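Local coordinates for ZmpA Glycopeptidase (PDB 6XSX), which probably cleaves glycosylated protein substrates as a metallopeptidase, this chain being the M60 catalytic module of a much longer bacterial protein, at residues A[42-47]-A[255-260]; A[179-184]-A[207-212]; A[183-188]-A[236-241]; A[211-216]-A[271-276]. All coordinates share one frame; numbering follows the deposited sequence.

Contact 1: residues A[42-47]-A[255-260]; sequences VWNFQD and AGNGIT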
loop_
_atom_site.group_PDB
_atom_site.type_symbol
_atom_site.label_atom_id
_atom_site.label_comp_id
_atom_site.label_asym_id
_atom_site.label_seq_id
_atom_site.Cartn_x
_atom_site.Cartn_y
_atom_site.Cartn_z
ATOM N N VAL A 42 1.221 -12.693 2.895
ATOM C CA VAL A 42 0.856 -11.818 1.786
ATOM C C VAL A 42 0.046 -12.612 0.760
ATOM O O VAL A 42 -0.029 -13.837 0.835
ATOM C CB VAL A 42 2.057 -11.067 1.170
ATOM C CG1 VAL A 42 2.825 -10.292 2.231
ATOM C CG2 VAL A 42 2.986 -12.006 0.410
ATOM N N TRP A 43 -0.552 -11.895 -0.197
ATOM C CA TRP A 43 -1.657 -12.409 -0.986
ATOM C C TRP A 43 -1.154 -13.031 -2.290
ATOM O O TRP A 43 -1.277 -12.426 -3.347
ATOM C CB TRP A 43 -2.682 -11.293 -1.234
ATOM C CG TRP A 43 -3.995 -11.795 -1.750
ATOM C CD1 TRP A 43 -4.249 -13.036 -2.253
ATOM C CD2 TRP A 43 -5.232 -11.063 -1.844
ATOM N NE1 TRP A 43 -5.557 -13.135 -2.632
ATOM C CE2 TRP A 43 -6.189 -11.945 -2.393
ATOM C CE3 TRP A 43 -5.634 -9.767 -1.503
ATOM C CZ2 TRP A 43 -7.514 -11.566 -2.625
ATOM C CZ3 TRP A 43 -6.942 -9.389 -1.733
ATOM C CH2 TRP A 43 -7.870 -10.279 -2.285
ATOM N N ASN A 44 -0.550 -14.223 -2.184
ATOM C CA ASN A 44 -0.230 -15.123 -3.289
ATOM C C ASN A 44 0.431 -14.390 -4.452
ATOM O O ASN A 44 -0.112 -14.345 -5.555
ATOM C CB ASN A 44 -1.456 -15.919 -3.739
ATOM C CG ASN A 44 -2.117 -16.642 -2.587
ATOM O OD1 ASN A 44 -1.456 -17.012 -1.620
ATOM N ND2 ASN A 44 -3.428 -16.803 -2.663
ATOM N N PHE A 45 1.620 -13.840 -4.202
ATOM C CA PHE A 45 2.323 -13.061 -5.209
ATOM C C PHE A 45 2.741 -13.991 -6.346
ATOM O O PHE A 45 3.056 -15.154 -6.098
ATOM C CB PHE A 45 3.547 -12.384 -4.594
ATOM C CG PHE A 45 3.249 -11.233 -3.666
ATOM C CD1 PHE A 45 1.944 -10.913 -3.310
ATOM C CD2 PHE A 45 4.281 -10.493 -3.105
ATOM C CE1 PHE A 45 1.681 -9.860 -2.445
ATOM C CE2 PHE A 45 4.019 -9.436 -2.245
ATOM C CZ PHE A 45 2.716 -9.118 -1.921
ATOM N N GLN A 46 2.710 -13.462 -7.580
ATOM C CA GLN A 46 3.206 -14.156 -8.761
ATOM C C GLN A 46 4.716 -13.939 -8.860
ATOM O O GLN A 46 5.304 -13.201 -8.069
ATOM C CB GLN A 46 2.514 -13.644 -10.029
ATOM C CG GLN A 46 0.999 -13.501 -9.906
ATOM C CD GLN A 46 0.326 -14.794 -9.503
ATOM O OE1 GLN A 46 -0.376 -14.864 -8.488
ATOM N NE2 GLN A 46 0.560 -15.839 -10.276
ATOM N N ASP A 47 5.341 -14.589 -9.845
ATOM C CA ASP A 47 6.768 -14.435 -10.054
ATOM C C ASP A 47 7.078 -14.480 -11.548
ATOM O O ASP A 47 8.081 -15.070 -11.955
ATOM C CB ASP A 47 7.543 -15.506 -9.290
ATOM C CG ASP A 47 9.020 -15.190 -9.191
ATOM O OD1 ASP A 47 9.378 -13.992 -9.282
ATOM O OD2 ASP A 47 9.796 -16.139 -9.010
ATOM N N ALA A 255 -7.262 -5.175 -6.370
ATOM C CA ALA A 255 -6.119 -5.872 -5.795
ATOM C C ALA A 255 -6.420 -7.354 -5.574
ATOM O O ALA A 255 -7.574 -7.758 -5.484
ATOM C CB ALA A 255 -5.717 -5.208 -4.504
ATOM N N GLY A 256 -5.344 -8.138 -5.448
ATOM C CA GLY A 256 -5.372 -9.577 -5.245
ATOM C C GLY A 256 -4.196 -10.249 -5.949
ATOM O O GLY A 256 -3.762 -9.791 -7.006
ATOM N N ASN A 257 -3.659 -11.305 -5.331
ATOM C CA ASN A 257 -2.700 -12.186 -5.984
ATOM C C ASN A 257 -1.420 -11.433 -6.359
ATOM O O ASN A 257 -0.751 -11.772 -7.338
ATOM C CB ASN A 257 -3.340 -12.919 -7.169
ATOM C CG ASN A 257 -4.493 -13.807 -6.746
ATOM O OD1 ASN A 257 -4.291 -14.786 -6.028
ATOM N ND2 ASN A 257 -5.700 -13.447 -7.148
ATOM N N GLY A 258 -1.078 -10.412 -5.568
ATOM C CA GLY A 258 0.101 -9.601 -5.822
ATOM C C GLY A 258 -0.026 -8.779 -7.103
ATOM O O GLY A 258 0.970 -8.494 -7.761
ATOM N N ILE A 259 -1.262 -8.405 -7.441
ATOM C CA ILE A 259 -1.531 -7.606 -8.626
ATOM C C ILE A 259 -2.335 -6.378 -8.205
ATOM O O ILE A 259 -3.344 -6.513 -7.513
ATOM C CB ILE A 259 -2.288 -8.450 -9.679
ATOM C CG1 ILE A 259 -1.418 -9.591 -10.219
ATOM C CG2 ILE A 259 -2.834 -7.573 -10.799
ATOM C CD1 ILE A 259 -2.195 -10.791 -10.751
ATOM N N THR A 260 -1.883 -5.193 -8.643
ATOM C CA THR A 260 -2.711 -3.995 -8.641
ATOM C C THR A 260 -3.286 -3.773 -10.041
ATOM O O THR A 260 -2.557 -3.752 -11.032
ATOM C CB THR A 260 -1.920 -2.751 -8.209
ATOM O OG1 THR A 260 -1.648 -2.845 -6.810
ATOM C CG2 THR A 260 -2.645 -1.456 -8.522
HETATM O O HOH W 1 2.597 -10.673 -8.054
#
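Trp43 lays the flat of its indole on the backbone of Gly256, a CH-pi contact in which the glycine CA stands 3.6 Å from the centroid of the six-membered ring of Trp43, 5° off its normal. Asn257 N lies over the same face nearer the rim. A chi1 of -166° sets CG of Trp43 opposite its own N and carries the ring out over the turn. With no side chain, Gly256 leaves the ring close to the main chain. Gly258, also without a side chain, brings its CA within 3.4 Å of Phe45 CD1. Phe45 also meets Phe238 and Phe287 edge-to-face.

The backbone that receives these rings is a type I' turn from Gly256 to Ile259, closed by Ile259 N bonding to Gly256 O at 2.9 Å. Its corners, Asn257 and Gly258, both have positive phi, a conformation that asparagine and glycine adopt readily, and the turn joins strands 254-256 and 259-262 as a tight hairpin.

A water accepts from Gln46 N (2.8 Å) and donates to Gly258 O (2.7 Å), bridging the two backbones. Asn257 CA makes a CA-H...O contact with Asn44 O at 3.4 Å, while Asn286 receives the N-H of Gly258 and also bonds to the backbone of Trp43. Ala255 touches Glu282 and His285 of an HExxH sequence, probably the metal-binding helix. Since no clear direct hydrogen bond joins the two segments, the loop is fitted to the hairpin by the face of Trp43 and the Phe45 ring against bare glycine backbone, with a bridging water and Asn286 taking up some of the backbone polar groups.

Contact 2: residues A[179-184]-A[207-212]; sequences FDVFSD and SETANK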
loop_
_atom_site.group_PDB
_atom_site.type_symbol
_atom_site.label_atom_id
_atom_site.label_comp_id
_atom_site.label_asym_id
_atom_site.label_seq_id
_atom_site.Cartn_x
_atom_site.Cartn_y
_atom_site.Cartn_z
ATOM N N PHE A 179 3.165 -2.284 -23.450
ATOM C CA PHE A 179 4.534 -1.991 -23.042
ATOM C C PHE A 179 4.732 -2.406 -21.586
ATOM O O PHE A 179 3.908 -2.067 -20.729
ATOM C CB PHE A 179 4.842 -0.500 -23.220
ATOM C CG PHE A 179 6.185 -0.078 -22.690
ATOM C CD1 PHE A 179 7.352 -0.377 -23.383
ATOM C CD2 PHE A 179 6.290 0.611 -21.492
ATOM C CE1 PHE A 179 8.592 0.004 -22.886
ATOM C CE2 PHE A 179 7.528 0.984 -20.989
ATOM C CZ PHE A 179 8.677 0.691 -21.693
ATOM N N ASP A 180 5.828 -3.133 -21.312
ATOM C CA ASP A 180 6.104 -3.610 -19.960
ATOM C C ASP A 180 7.387 -2.985 -19.427
ATOM O O ASP A 180 8.375 -2.912 -20.152
ATOM C CB ASP A 180 6.242 -5.135 -19.891
ATOM C CG ASP A 180 4.927 -5.903 -19.901
ATOM O OD1 ASP A 180 3.887 -5.295 -19.597
ATOM O OD2 ASP A 180 4.950 -7.115 -20.199
ATOM N N VAL A 181 7.371 -2.601 -18.141
ATOM C CA VAL A 181 8.589 -2.276 -17.410
ATOM C C VAL A 181 8.808 -3.327 -16.326
ATOM O O VAL A 181 7.982 -3.457 -15.416
ATOM C CB VAL A 181 8.533 -0.880 -16.760
ATOM C CG1 VAL A 181 9.870 -0.511 -16.121
ATOM C CG2 VAL A 181 8.079 0.196 -17.739
ATOM N N PHE A 182 9.936 -4.045 -16.429
ATOM C CA PHE A 182 10.396 -4.964 -15.399
ATOM C C PHE A 182 11.481 -4.294 -14.568
ATOM O O PHE A 182 12.519 -3.896 -15.099
ATOM C CB PHE A 182 10.986 -6.233 -16.018
ATOM C CG PHE A 182 10.025 -6.976 -16.909
ATOM C CD1 PHE A 182 9.317 -8.064 -16.429
ATOM C CD2 PHE A 182 9.815 -6.573 -18.221
ATOM C CE1 PHE A 182 8.422 -8.739 -17.249
ATOM C CE2 PHE A 182 8.924 -7.253 -19.040
ATOM C CZ PHE A 182 8.229 -8.335 -18.551
ATOM N N SER A 183 11.217 -4.176 -13.263
ATOM C CA SER A 183 12.212 -3.710 -12.312
ATOM C C SER A 183 12.813 -4.933 -11.627
ATOM O O SER A 183 12.597 -6.053 -12.092
ATOM C CB SER A 183 11.591 -2.744 -11.334
ATOM O OG SER A 183 10.669 -3.409 -10.477
ATOM N N ASP A 184 13.558 -4.737 -10.530
ATOM C CA ASP A 184 14.045 -5.890 -9.786
ATOM C C ASP A 184 12.863 -6.670 -9.215
ATOM O O ASP A 184 12.862 -7.905 -9.240
ATOM C CB ASP A 184 15.088 -5.520 -8.725
ATOM C CG ASP A 184 16.392 -5.000 -9.319
ATOM O OD1 ASP A 184 16.708 -5.365 -10.477
ATOM O OD2 ASP A 184 17.076 -4.225 -8.633
ATOM N N SER A 207 13.503 3.806 -17.430
ATOM C CA SER A 207 14.452 3.446 -16.386
ATOM C C SER A 207 13.999 4.001 -15.035
ATOM O O SER A 207 14.234 3.381 -13.995
ATOM C CB SER A 207 15.849 3.894 -16.718
ATOM O OG SER A 207 15.887 5.310 -16.818
ATOM N N GLU A 208 13.324 5.159 -15.070
ATOM C CA GLU A 208 12.832 5.821 -13.871
ATOM C C GLU A 208 11.579 5.121 -13.334
ATOM O O GLU A 208 11.372 5.037 -12.119
ATOM C CB GLU A 208 12.545 7.289 -14.172
ATOM C CG GLU A 208 12.014 8.042 -12.969
ATOM C CD GLU A 208 11.740 9.516 -13.228
ATOM O OE1 GLU A 208 11.197 9.842 -14.311
ATOM O OE2 GLU A 208 12.072 10.334 -12.345
ATOM N N THR A 209 10.740 4.627 -14.250
ATOM C CA THR A 209 9.576 3.848 -13.858
ATOM C C THR A 209 10.029 2.655 -13.025
ATOM O O THR A 209 9.419 2.342 -12.009
ATOM C CB THR A 209 8.773 3.345 -15.069
ATOM O OG1 THR A 209 8.282 4.503 -15.741
ATOM C CG2 THR A 209 7.607 2.470 -14.657
ATOM N N ALA A 210 11.116 2.013 -13.463
ATOM C CA ALA A 210 11.589 0.785 -12.848
ATOM C C ALA A 210 12.202 1.093 -11.488
ATOM O O ALA A 210 11.952 0.383 -10.508
ATOM C CB ALA A 210 12.597 0.107 -13.750
ATOM N N ASN A 211 13.019 2.151 -11.439
ATOM C CA ASN A 211 13.751 2.466 -10.221
ATOM C C ASN A 211 12.780 2.864 -9.113
ATOM O O ASN A 211 12.949 2.480 -7.953
ATOM C CB ASN A 211 14.845 3.512 -10.466
ATOM C CG ASN A 211 16.104 2.907 -11.057
ATOM O OD1 ASN A 211 16.368 1.717 -10.903
ATOM N ND2 ASN A 211 16.895 3.722 -11.733
ATOM N N LYS A 212 11.742 3.610 -9.496
ATOM C CA LYS A 212 10.779 4.119 -8.537
ATOM C C LYS A 212 9.916 2.972 -8.016
ATOM O O LYS A 212 9.577 2.943 -6.831
ATOM C CB LYS A 212 9.977 5.273 -9.147
ATOM C CG LYS A 212 10.758 6.576 -9.268
ATOM C CD LYS A 212 9.891 7.762 -9.628
ATOM C CE LYS A 212 10.628 9.078 -9.482
ATOM N NZ LYS A 212 9.723 10.226 -9.723
#
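Val181 points from strand 179-182 straight at helix 206-224, and each of its side-chain carbons has a partner there. CB lies 4.1 Å from Thr209 CG2. Beyond it the side chain forks: CG1, anti to the backbone N (chi1 -174°), runs up against Ala210 CB at 3.7 Å, while CG2 meets Thr209 CG2 at 3.9 Å. The short methyl of Ala210 suits this spot, because it lets the helix backbone come near the strand, and the forked valine reaches both helix residues at once. Tyr199 of helix 192-202 also touches Val181.

One step past the strand, Ser183 CB packs 3.3 Å from Ala210 O. Its OG turns to Thr186 and to Asp214, so the hydroxyl is held although it makes no bond to the 207-212 segment. Thr209 turns its methyl and CB to Val181; its OG1 pairs with Leu271 O and Tyr199 OH, which satisfies a buried hydroxyl. The axes of strand and helix come within 7.9 Å and cross at -47°, a close approach in keeping with the small side chains between them. A helix laid on one face of a mixed sheet by small side chains, mostly through their methyl and methylene carbons, is the layered alpha/beta packing of this peptidase domain.

Contact 3: residues A[183-188]-A[236-241]; sequences SDKTLV and FNFRYI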
loop_
_atom_site.group_PDB
_atom_site.type_symbol
_atom_site.label_atom_id
_atom_site.label_comp_id
_atom_site.label_asym_id
_atom_site.label_seq_id
_atom_site.Cartn_x
_atom_site.Cartn_y
_atom_site.Cartn_z
ATOM N N SER A 183 11.217 -4.176 -13.263
ATOM C CA SER A 183 12.212 -3.710 -12.312
ATOM C C SER A 183 12.813 -4.933 -11.627
ATOM O O SER A 183 12.597 -6.053 -12.092
ATOM C CB SER A 183 11.591 -2.744 -11.334
ATOM O OG SER A 183 10.669 -3.409 -10.477
ATOM N N ASP A 184 13.558 -4.737 -10.530
ATOM C CA ASP A 184 14.045 -5.890 -9.786
ATOM C C ASP A 184 12.863 -6.670 -9.215
ATOM O O ASP A 184 12.862 -7.905 -9.240
ATOM C CB ASP A 184 15.088 -5.520 -8.725
ATOM C CG ASP A 184 16.392 -5.000 -9.319
ATOM O OD1 ASP A 184 16.708 -5.365 -10.477
ATOM O OD2 ASP A 184 17.076 -4.225 -8.633
ATOM N N LYS A 185 11.846 -5.937 -8.742
ATOM C CA LYS A 185 10.830 -6.551 -7.898
ATOM C C LYS A 185 9.433 -6.373 -8.477
ATOM O O LYS A 185 8.479 -6.860 -7.886
ATOM C CB LYS A 185 10.880 -5.991 -6.467
ATOM C CG LYS A 185 12.169 -6.254 -5.686
ATOM C CD LYS A 185 12.515 -7.720 -5.452
ATOM C CE LYS A 185 11.545 -8.436 -4.530
ATOM N NZ LYS A 185 12.080 -9.742 -4.074
ATOM N N THR A 186 9.293 -5.655 -9.603
ATOM C CA THR A 186 7.953 -5.336 -10.076
ATOM C C THR A 186 7.821 -5.459 -11.589
ATOM O O THR A 186 8.818 -5.525 -12.327
ATOM C CB THR A 186 7.484 -3.933 -9.657
ATOM O OG1 THR A 186 7.982 -3.005 -10.623
ATOM C CG2 THR A 186 7.904 -3.529 -8.257
ATOM N N LEU A 187 6.551 -5.467 -12.012
ATOM C CA LEU A 187 6.131 -5.324 -13.397
ATOM C C LEU A 187 5.079 -4.219 -13.475
ATOM O O LEU A 187 4.142 -4.170 -12.670
ATOM C CB LEU A 187 5.589 -6.660 -13.932
ATOM C CG LEU A 187 4.818 -6.600 -15.258
ATOM C CD1 LEU A 187 5.668 -6.005 -16.375
ATOM C CD2 LEU A 187 4.296 -7.976 -15.665
ATOM N N VAL A 188 5.282 -3.302 -14.423
ATOM C CA VAL A 188 4.269 -2.322 -14.783
ATOM C C VAL A 188 3.862 -2.594 -16.233
ATOM O O VAL A 188 4.685 -2.497 -17.143
ATOM C CB VAL A 188 4.784 -0.877 -14.597
ATOM C CG1 VAL A 188 3.825 0.155 -15.175
ATOM C CG2 VAL A 188 5.089 -0.557 -13.138
ATOM N N PHE A 236 11.642 -12.664 -0.569
ATOM C CA PHE A 236 11.582 -13.932 -1.293
ATOM C C PHE A 236 11.465 -13.623 -2.786
ATOM O O PHE A 236 11.415 -12.451 -3.165
ATOM C CB PHE A 236 10.445 -14.808 -0.753
ATOM C CG PHE A 236 9.058 -14.254 -0.976
ATOM C CD1 PHE A 236 8.575 -13.211 -0.200
ATOM C CD2 PHE A 236 8.236 -14.768 -1.974
ATOM C CE1 PHE A 236 7.294 -12.714 -0.401
ATOM C CE2 PHE A 236 6.961 -14.267 -2.178
ATOM C CZ PHE A 236 6.490 -13.237 -1.390
ATOM N N ASN A 237 11.446 -14.660 -3.637
ATOM C CA ASN A 237 11.368 -14.422 -5.075
ATOM C C ASN A 237 9.917 -14.163 -5.467
ATOM O O ASN A 237 9.084 -15.056 -5.340
ATOM C CB ASN A 237 11.945 -15.571 -5.906
ATOM C CG ASN A 237 13.435 -15.757 -5.720
ATOM O OD1 ASN A 237 14.174 -14.787 -5.577
ATOM N ND2 ASN A 237 13.886 -17.003 -5.730
ATOM N N PHE A 238 9.638 -12.937 -5.933
ATOM C CA PHE A 238 8.333 -12.571 -6.459
ATOM C C PHE A 238 8.473 -11.417 -7.450
ATOM O O PHE A 238 9.513 -10.768 -7.529
ATOM C CB PHE A 238 7.369 -12.213 -5.323
ATOM C CG PHE A 238 7.718 -10.953 -4.566
ATOM C CD1 PHE A 238 7.329 -9.707 -5.037
ATOM C CD2 PHE A 238 8.386 -11.019 -3.350
ATOM C CE1 PHE A 238 7.624 -8.551 -4.327
ATOM C CE2 PHE A 238 8.678 -9.869 -2.634
ATOM C CZ PHE A 238 8.299 -8.634 -3.128
ATOM N N ARG A 239 7.412 -11.164 -8.217
ATOM C CA ARG A 239 7.360 -9.943 -9.001
ATOM C C ARG A 239 5.983 -9.313 -8.816
ATOM O O ARG A 239 4.986 -9.860 -9.279
ATOM C CB ARG A 239 7.708 -10.179 -10.476
ATOM C CG ARG A 239 7.853 -8.893 -11.280
ATOM C CD ARG A 239 8.140 -9.113 -12.762
ATOM N NE ARG A 239 9.463 -9.687 -13.006
ATOM C CZ ARG A 239 10.596 -8.991 -12.998
ATOM N NH1 ARG A 239 10.572 -7.694 -12.748
ATOM N NH2 ARG A 239 11.750 -9.589 -13.234
ATOM N N TYR A 240 5.946 -8.181 -8.099
ATOM C CA TYR A 240 4.686 -7.487 -7.882
ATOM C C TYR A 240 4.254 -6.914 -9.225
ATOM O O TYR A 240 5.101 -6.434 -9.985
ATOM C CB TYR A 240 4.832 -6.370 -6.841
ATOM C CG TYR A 240 3.504 -5.802 -6.400
ATOM C CD1 TYR A 240 2.852 -6.286 -5.271
ATOM C CD2 TYR A 240 2.867 -4.830 -7.149
ATOM C CE1 TYR A 240 1.614 -5.785 -4.887
ATOM C CE2 TYR A 240 1.630 -4.326 -6.786
ATOM C CZ TYR A 240 1.005 -4.799 -5.645
ATOM O OH TYR A 240 -0.216 -4.297 -5.293
ATOM N N ILE A 241 2.942 -6.955 -9.494
ATOM C CA ILE A 241 2.406 -6.574 -10.795
ATOM C C ILE A 241 1.348 -5.486 -10.624
ATOM O O ILE A 241 0.383 -5.670 -9.877
ATOM C CB ILE A 241 1.801 -7.800 -11.515
ATOM C CG1 ILE A 241 2.840 -8.909 -11.715
ATOM C CG2 ILE A 241 1.143 -7.387 -12.833
ATOM C CD1 ILE A 241 2.249 -10.303 -11.758
HETATM O O HOH W 2 14.121 -8.131 -13.649
HETATM O O HOH W 3 11.164 -10.551 -9.851
HETATM O O HOH W 4 11.913 -10.999 -6.127
#
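Arg239 swings CG to the far side of CB from its own N (chi1 -172°) and bends at chi3 (-68°), bringing NH1 into the turn between Ser183 and Thr186. There NH1 donates to Ser183 O at 2.7 Å and to Thr186 O at 2.8 Å, both oxygens lying near the guanidinium plane. Thr186 O is gripped twice, since Ser183 N reaches it from the opposite face of its carbonyl plane. Arginine suits the place because its other nitrogens serve Trp48 O and Gln49 OE1.

Lys185, bent at chi2 and chi3, curls its CE over one face of the Phe238 ring, which it crosses at about a right angle. NZ sits 4.1 Å from the centroid of the Phe238 ring, a cation-pi contact, and bonds to Phe236 O at 2.9 Å; Asp235 supplies a salt bridge.

Strands 186-190 and 240-244 are parallel neighbours in the mixed sheet, joined through helices 192-202 and 206-224 as a beta-alpha-beta crossover. Tyr240 N donates to Lys185 O at 2.9 Å, and Leu187 N to Tyr240 O at 2.7 Å. On one face Leu187 CB rests on Arg239 CD (3.7 Å) and near Ile241 CG1; on the other, Thr186 and Tyr240 emerge, the tyrosine hydroxyl bonding to Thr260.

Contact 4: residues A[211-216]-A[271-276]; sequences NKSDEV and LGVDTG. With EDO (1,2-ethanediol), chain H.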
loop_
_atom_site.group_PDB
_atom_site.type_symbol
_atom_site.label_atom_id
_atom_site.label_comp_id
_atom_site.label_asym_id
_atom_site.label_seq_id
_atom_site.Cartn_x
_atom_site.Cartn_y
_atom_site.Cartn_z
ATOM N N ASN A 211 13.019 2.151 -11.439
ATOM C CA ASN A 211 13.751 2.466 -10.221
ATOM C C ASN A 211 12.780 2.864 -9.113
ATOM O O ASN A 211 12.949 2.480 -7.953
ATOM C CB ASN A 211 14.845 3.512 -10.466
ATOM C CG ASN A 211 16.104 2.907 -11.057
ATOM O OD1 ASN A 211 16.368 1.717 -10.903
ATOM N ND2 ASN A 211 16.895 3.722 -11.733
ATOM N N LYS A 212 11.742 3.610 -9.496
ATOM C CA LYS A 212 10.779 4.119 -8.537
ATOM C C LYS A 212 9.916 2.972 -8.016
ATOM O O LYS A 212 9.577 2.943 -6.831
ATOM C CB LYS A 212 9.977 5.273 -9.147
ATOM C CG LYS A 212 10.758 6.576 -9.268
ATOM C CD LYS A 212 9.891 7.762 -9.628
ATOM C CE LYS A 212 10.628 9.078 -9.482
ATOM N NZ LYS A 212 9.723 10.226 -9.723
ATOM N N SER A 213 9.575 2.032 -8.909
ATOM C CA SER A 213 8.791 0.866 -8.525
ATOM C C SER A 213 9.518 0.093 -7.431
ATOM O O SER A 213 8.904 -0.340 -6.464
ATOM C CB SER A 213 8.501 -0.023 -9.714
ATOM O OG SER A 213 7.741 0.665 -10.702
ATOM N N ASP A 214 10.837 -0.075 -7.604
ATOM C CA ASP A 214 11.662 -0.812 -6.658
ATOM C C ASP A 214 11.681 -0.094 -5.310
ATOM O O ASP A 214 11.612 -0.740 -4.268
ATOM C CB ASP A 214 13.064 -1.097 -7.216
ATOM C CG ASP A 214 13.076 -2.251 -8.204
ATOM O OD1 ASP A 214 12.118 -3.051 -8.176
ATOM O OD2 ASP A 214 14.029 -2.337 -9.007
ATOM N N GLU A 215 11.768 1.239 -5.347
ATOM C CA GLU A 215 11.780 2.043 -4.136
ATOM C C GLU A 215 10.472 1.844 -3.368
ATOM O O GLU A 215 10.485 1.864 -2.142
ATOM C CB GLU A 215 12.001 3.528 -4.450
ATOM C CG GLU A 215 13.437 3.887 -4.814
ATOM C CD GLU A 215 14.489 3.633 -3.740
ATOM O OE1 GLU A 215 14.115 3.424 -2.569
ATOM O OE2 GLU A 215 15.689 3.645 -4.071
ATOM N N VAL A 216 9.348 1.686 -4.086
ATOM C CA VAL A 216 8.061 1.517 -3.424
ATOM C C VAL A 216 8.046 0.191 -2.658
ATOM O O VAL A 216 7.620 0.161 -1.502
ATOM C CB VAL A 216 6.872 1.639 -4.398
ATOM C CG1 VAL A 216 5.563 1.177 -3.780
ATOM C CG2 VAL A 216 6.724 3.057 -4.928
ATOM N N LEU A 271 2.990 4.592 -14.673
ATOM C CA LEU A 271 4.306 4.837 -15.245
ATOM C C LEU A 271 5.087 5.817 -14.374
ATOM O O LEU A 271 6.307 5.706 -14.250
ATOM C CB LEU A 271 4.145 5.354 -16.678
ATOM C CG LEU A 271 3.679 4.308 -17.695
ATOM C CD1 LEU A 271 3.353 4.941 -19.039
ATOM C CD2 LEU A 271 4.723 3.209 -17.869
ATOM N N GLY A 272 4.368 6.770 -13.779
ATOM C CA GLY A 272 4.943 7.732 -12.849
ATOM C C GLY A 272 5.183 7.145 -11.460
ATOM O O GLY A 272 5.853 7.766 -10.642
ATOM N N VAL A 273 4.664 5.936 -11.206
ATOM C CA VAL A 273 4.786 5.294 -9.903
ATOM C C VAL A 273 4.162 6.187 -8.827
ATOM O O VAL A 273 4.770 6.490 -7.798
ATOM C CB VAL A 273 6.243 4.895 -9.592
ATOM C CG1 VAL A 273 6.318 3.976 -8.386
ATOM C CG2 VAL A 273 6.902 4.215 -10.788
ATOM N N ASP A 274 2.907 6.576 -9.079
ATOM C CA ASP A 274 2.057 7.299 -8.147
ATOM C C ASP A 274 2.023 6.559 -6.814
ATOM O O ASP A 274 1.770 5.360 -6.797
ATOM C CB ASP A 274 0.649 7.395 -8.744
ATOM C CG ASP A 274 -0.337 8.226 -7.937
ATOM O OD1 ASP A 274 -0.703 7.796 -6.822
ATOM O OD2 ASP A 274 -0.749 9.283 -8.440
ATOM N N THR A 275 2.256 7.267 -5.698
ATOM C CA THR A 275 2.110 6.642 -4.390
ATOM C C THR A 275 0.958 7.266 -3.603
ATOM O O THR A 275 0.961 7.235 -2.371
ATOM C CB THR A 275 3.404 6.663 -3.565
ATOM O OG1 THR A 275 3.869 8.005 -3.461
ATOM C CG2 THR A 275 4.493 5.779 -4.129
ATOM N N GLY A 276 -0.012 7.844 -4.321
ATOM C CA GLY A 276 -1.214 8.374 -3.703
ATOM C C GLY A 276 -2.148 7.250 -3.257
ATOM O O GLY A 276 -1.859 6.067 -3.482
HETATM C C1 EDO H . 2.581 2.307 -7.085
HETATM O O1 EDO H . 2.503 3.076 -8.291
HETATM C C2 EDO H . 2.624 0.816 -7.202
HETATM O O2 EDO H . 1.576 0.221 -7.972
#
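Val273 pushes both of its methyls against helix 206-224, and more of its surface is buried here than that of any other residue in the two segments. CG1 meets Val216 CG2 at 3.6 Å. CG2 lies 3.6 Å from Lys212 CB and equally close to Ser213 OG, itself bonded to Thr209 O. Val273 takes a positive phi (59°) where helix 267-272 ends in a Schellman motif; the chain leaves the helix there, with the Val273 side chain directed at helix 206-224.

Val216 uses one branch twice. Its CG2, anti to the carbonyl carbon, touches Val273 and also Thr275 CG2 at 3.6 Å. Thr275 thus shows its methyl to the valine, while OG1 bonds to Lys310. Lys212 contributes its aliphatic part: CB packs on Val273, and the extended chain leads the ammonium away.

Asp274 OD1 accepts from Gly276 N at 2.6 Å, an Asx turn that leads into helix 277-286, with Gly276 at its N-cap. A 1,2-ethanediol, probably from the crystallisation liquor, donates from O1 to Asp274 O at 2.8 Å and also bonds to Ser242. Since no hydrogen bond crosses between the segments, methyl packing carries the contact, and the hydroxyls of Ser213 and Thr275 find partners elsewhere.

How the contacts relate
Contacts 2 and 3 are buried, contact 1 partly so, and contact 4 lies toward the surface. Contacts 1, 2 and 3 belong to one mixed sheet: strands 179-182, 186-190, 240-244 and 259-262 follow one another across it. Contact 3 is the one that pairs strands, and its hydrogen bonds and charged groups set it apart from the apolar packing of contacts 2 and 4, both made by helix 206-224. Asp214 ties those three together by bonding to Ser183 and Asp184. Contact 1 meets contact 3 through Thr260 and Tyr240, 2.5 Å between their OG1 and OH, and relies on aromatic packing and water where a loop covers a hairpin.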